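Local coordinates for protein transcriptional regulator, putative (Vibrio cholerae O1 biovar eltor str. N16961, PDB 3BJN) that probably acts as an IclR-type DNA-binding transcription factor, of which this chain is the C-terminal, presumably effector-sensing domain, at residues A30-P35 against L41-R46. Numbering follows the deposited sequence.
Sequences AAYMVP and LCVSQR
The carbonyl oxygen of Y32 accepts two backbone N-H groups at once: V43 N lies 2.8 Å from Y32 O, while S44 N makes a weak second bond to the same oxygen at 3.4 Å. Both V43 and S44 thus sit opposite the single residue Y32, and the pairing slips by one residue between Y32 and M33. Regular antiparallel bonding flanks the slip: Y32 N binds S44 O at 2.8 Å on one side, and V34 and L41 exchange a reciprocal pair of bonds on the other. V43, the extra residue, points its CB toward strand 29-36, and its CG2 presses on V34 CG2 at 3.5 Å. Its CB approaches the Y32 ring obliquely, nearest CD2. With Y32 CG anti to the backbone N (chi1 179°), the ring runs alongside V43, and the Y32 side chain also meets V15 of helix 12-26. On the face that carries A31, M33 and C42, the selenium of selenomethionine M33, whose side chain folds back at its second and third torsions, rests 3.8 Å from C42 CB, and C42 SG reaches A31 CB at 3.9 Å. A classic beta bulge thus sits within the hairpin of strands 29-36 and 39-45, in the antiparallel sheet of the GAF-like IclR C-terminal domain.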
ATOM      1  N   ALA A  30       2.091  10.115   0.903  1.00 16.42           N
ATOM      2  CA  ALA A  30       2.662   8.767   0.991  1.00 15.64           C
ATOM      3  C   ALA A  30       2.340   8.213   2.363  1.00 15.61           C
ATOM      4  O   ALA A  30       2.239   8.970   3.341  1.00 15.74           O
ATOM      5  CB  ALA A  30       4.176   8.811   0.787  1.00 17.85           C
ATOM      6  N   ALA A  31       2.166   6.901   2.438  1.00 13.98           N
ATOM      7  CA  ALA A  31       1.829   6.286   3.723  1.00 14.34           C
ATOM      8  C   ALA A  31       2.518   4.942   3.903  1.00 14.57           C
ATOM      9  O   ALA A  31       2.914   4.300   2.926  1.00 14.48           O
ATOM     10  CB  ALA A  31       0.340   6.086   3.826  1.00 14.92           C
ATOM     11  N   TYR A  32       2.649   4.544   5.172  1.00 14.20           N
ATOM     12  CA  TYR A  32       3.084   3.206   5.552  1.00 14.31           C
ATOM     13  C   TYR A  32       1.903   2.515   6.191  1.00 15.22           C
ATOM     14  O   TYR A  32       1.328   3.015   7.173  1.00 13.99           O
ATOM     15  CB  TYR A  32       4.204   3.318   6.570  1.00 15.29           C
ATOM     16  CG  TYR A  32       4.726   2.005   7.069  1.00 16.30           C
ATOM     17  CD1 TYR A  32       5.313   1.100   6.199  1.00 19.24           C
ATOM     18  CD2 TYR A  32       4.631   1.681   8.415  1.00 18.70           C
ATOM     19  CE1 TYR A  32       5.824  -0.126   6.688  1.00 20.94           C
ATOM     20  CE2 TYR A  32       5.130   0.479   8.906  1.00 21.95           C
ATOM     21  CZ  TYR A  32       5.698  -0.415   8.033  1.00 20.79           C
ATOM     22  OH  TYR A  32       6.209  -1.597   8.537  1.00 23.27           O
HETATM   23  N   MSE A  33       1.566   1.395   5.589  1.00 15.38           N
HETATM   24  CA  MSE A  33       0.400   0.586   5.971  1.00 16.13           C
HETATM   25  C   MSE A  33       0.854  -0.740   6.546  1.00 15.63           C
HETATM   26  O   MSE A  33       1.870  -1.289   6.109  1.00 14.98           O
HETATM   27  CB  MSE A  33      -0.432   0.295   4.719  1.00 17.95           C
HETATM   28  CG  MSE A  33      -0.510   1.462   3.717  1.00 21.41           C
HETATM   29 SE   MSE A  33      -1.829   2.701   4.486  1.00 34.90          SE
HETATM   30  CE  MSE A  33      -3.230   1.542   4.015  1.00 26.08           C
ATOM     31  N   VAL A  34       0.095  -1.284   7.497  1.00 14.25           N
ATOM     32  CA  VAL A  34       0.407  -2.632   7.982  0.50 13.89           C
ATOM     33  C   VAL A  34      -0.864  -3.443   8.048  1.00 14.20           C
ATOM     34  O   VAL A  34      -1.961  -2.900   8.256  1.00 15.45           O
ATOM     35  CB  VAL A  34       1.142  -2.694   9.342  0.50 13.91           C
ATOM     36  CG1 VAL A  34       2.499  -1.993   9.258  0.50 14.21           C
ATOM     37  CG2 VAL A  34       0.266  -2.160  10.466  0.50 12.11           C
ATOM     38  N   PRO A  35      -0.736  -4.757   7.810  1.00 13.81           N
ATOM     39  CA  PRO A  35      -1.935  -5.598   7.865  1.00 13.68           C
ATOM     40  C   PRO A  35      -2.288  -5.941   9.306  1.00 13.92           C
ATOM     41  O   PRO A  35      -1.392  -6.290  10.087  1.00 16.11           O
ATOM     42  CB  PRO A  35      -1.523  -6.833   7.062  1.00 14.54           C
ATOM     43  CG  PRO A  35      -0.021  -6.922   7.180  1.00 14.82           C
ATOM     44  CD  PRO A  35       0.489  -5.520   7.440  1.00 14.35           C
ATOM     45  N   LEU A  41      -4.055  -1.024   8.251  1.00 16.11           N
ATOM     46  CA  LEU A  41      -3.951   0.123   9.140  1.00 15.81           C
ATOM     47  C   LEU A  41      -2.947   1.151   8.589  1.00 16.27           C
ATOM     48  O   LEU A  41      -1.826   0.799   8.240  1.00 16.14           O
ATOM     49  CB  LEU A  41      -3.504  -0.342  10.530  1.00 16.67           C
ATOM     50  CG  LEU A  41      -3.195   0.780  11.514  1.00 17.64           C
ATOM     51  CD1 LEU A  41      -4.473   1.518  11.934  1.00 19.97           C
ATOM     52  CD2 LEU A  41      -2.487   0.225  12.740  1.00 20.68           C
ATOM     53  N   CYS A  42      -3.344   2.414   8.540  1.00 16.07           N
ATOM     54  CA  CYS A  42      -2.395   3.449   8.146  1.00 15.64           C
ATOM     55  C   CYS A  42      -1.589   3.881   9.376  1.00 16.67           C
ATOM     56  O   CYS A  42      -2.116   4.557  10.266  1.00 17.50           O
ATOM     57  CB  CYS A  42      -3.135   4.612   7.525  1.00 17.34           C
ATOM     58  SG  CYS A  42      -1.989   5.896   6.989  1.00 20.45           S
ATOM     59  N   VAL A  43      -0.331   3.463   9.445  1.00 15.48           N
ATOM     60  CA  VAL A  43       0.480   3.705  10.635  1.00 16.19           C
ATOM     61  C   VAL A  43       1.172   5.072  10.609  1.00 16.17           C
ATOM     62  O   VAL A  43       1.318   5.746  11.647  1.00 16.90           O
ATOM     63  CB  VAL A  43       1.523   2.582  10.817  1.00 16.07           C
ATOM     64  CG1 VAL A  43       2.534   2.911  11.907  1.00 17.74           C
ATOM     65  CG2 VAL A  43       0.802   1.268  11.164  1.00 17.30           C
ATOM     66  N   SER A  44       1.581   5.493   9.418  1.00 16.30           N
ATOM     67  CA  SER A  44       2.248   6.777   9.279  1.00 15.58           C
ATOM     68  C   SER A  44       1.881   7.351   7.920  1.00 16.56           C
ATOM     69  O   SER A  44       1.827   6.623   6.939  1.00 15.94           O
ATOM     70  CB  SER A  44       3.758   6.616   9.397  1.00 15.68           C
ATOM     71  OG  SER A  44       4.414   7.900   9.351  1.00 18.41           O
ATOM     72  N   GLN A  45       1.599   8.653   7.881  1.00 18.30           N
ATOM     73  CA  GLN A  45       1.157   9.276   6.641  1.00 19.08           C
ATOM     74  C   GLN A  45       1.686  10.692   6.534  1.00 20.39           C
ATOM     75  O   GLN A  45       1.675  11.429   7.532  1.00 20.03           O
ATOM     76  CB  GLN A  45      -0.358   9.324   6.620  1.00 20.60           C
ATOM     77  CG  GLN A  45      -0.971   9.849   5.327  1.00 25.35           C
ATOM     78  CD  GLN A  45      -2.466   9.912   5.438  1.00 29.99           C
ATOM     79  OE1 GLN A  45      -2.996  10.629   6.289  1.00 34.70           O
ATOM     80  NE2 GLN A  45      -3.159   9.134   4.631  1.00 33.36           N
ATOM     81  N   ARG A  46       2.103  11.078   5.335  0.50 20.41           N
ATOM     82  CA  ARG A  46       2.632  12.428   5.113  0.50 21.22           C
ATOM     83  C   ARG A  46       1.563  13.530   5.037  0.50 21.46           C
ATOM     84  O   ARG A  46       1.794  14.666   5.434  0.50 22.91           O
ATOM     85  CB  ARG A  46       3.573  12.447   3.894  1.00 21.77           C
ATOM     86  CG  ARG A  46       4.774  11.689   4.090  1.00 22.45           C
ATOM     87  CD  ARG A  46       5.578  12.292   5.111  1.00 23.71           C
ATOM     88  NE  ARG A  46       5.887  13.669   4.772  1.00 28.45           N
ATOM     89  CZ  ARG A  46       6.654  14.430   5.528  1.00 31.38           C
ATOM     90  NH1 ARG A  46       7.159  13.923   6.636  1.00 28.97           N
ATOM     91  NH2 ARG A  46       6.928  15.684   5.175  1.00 32.88           N
TER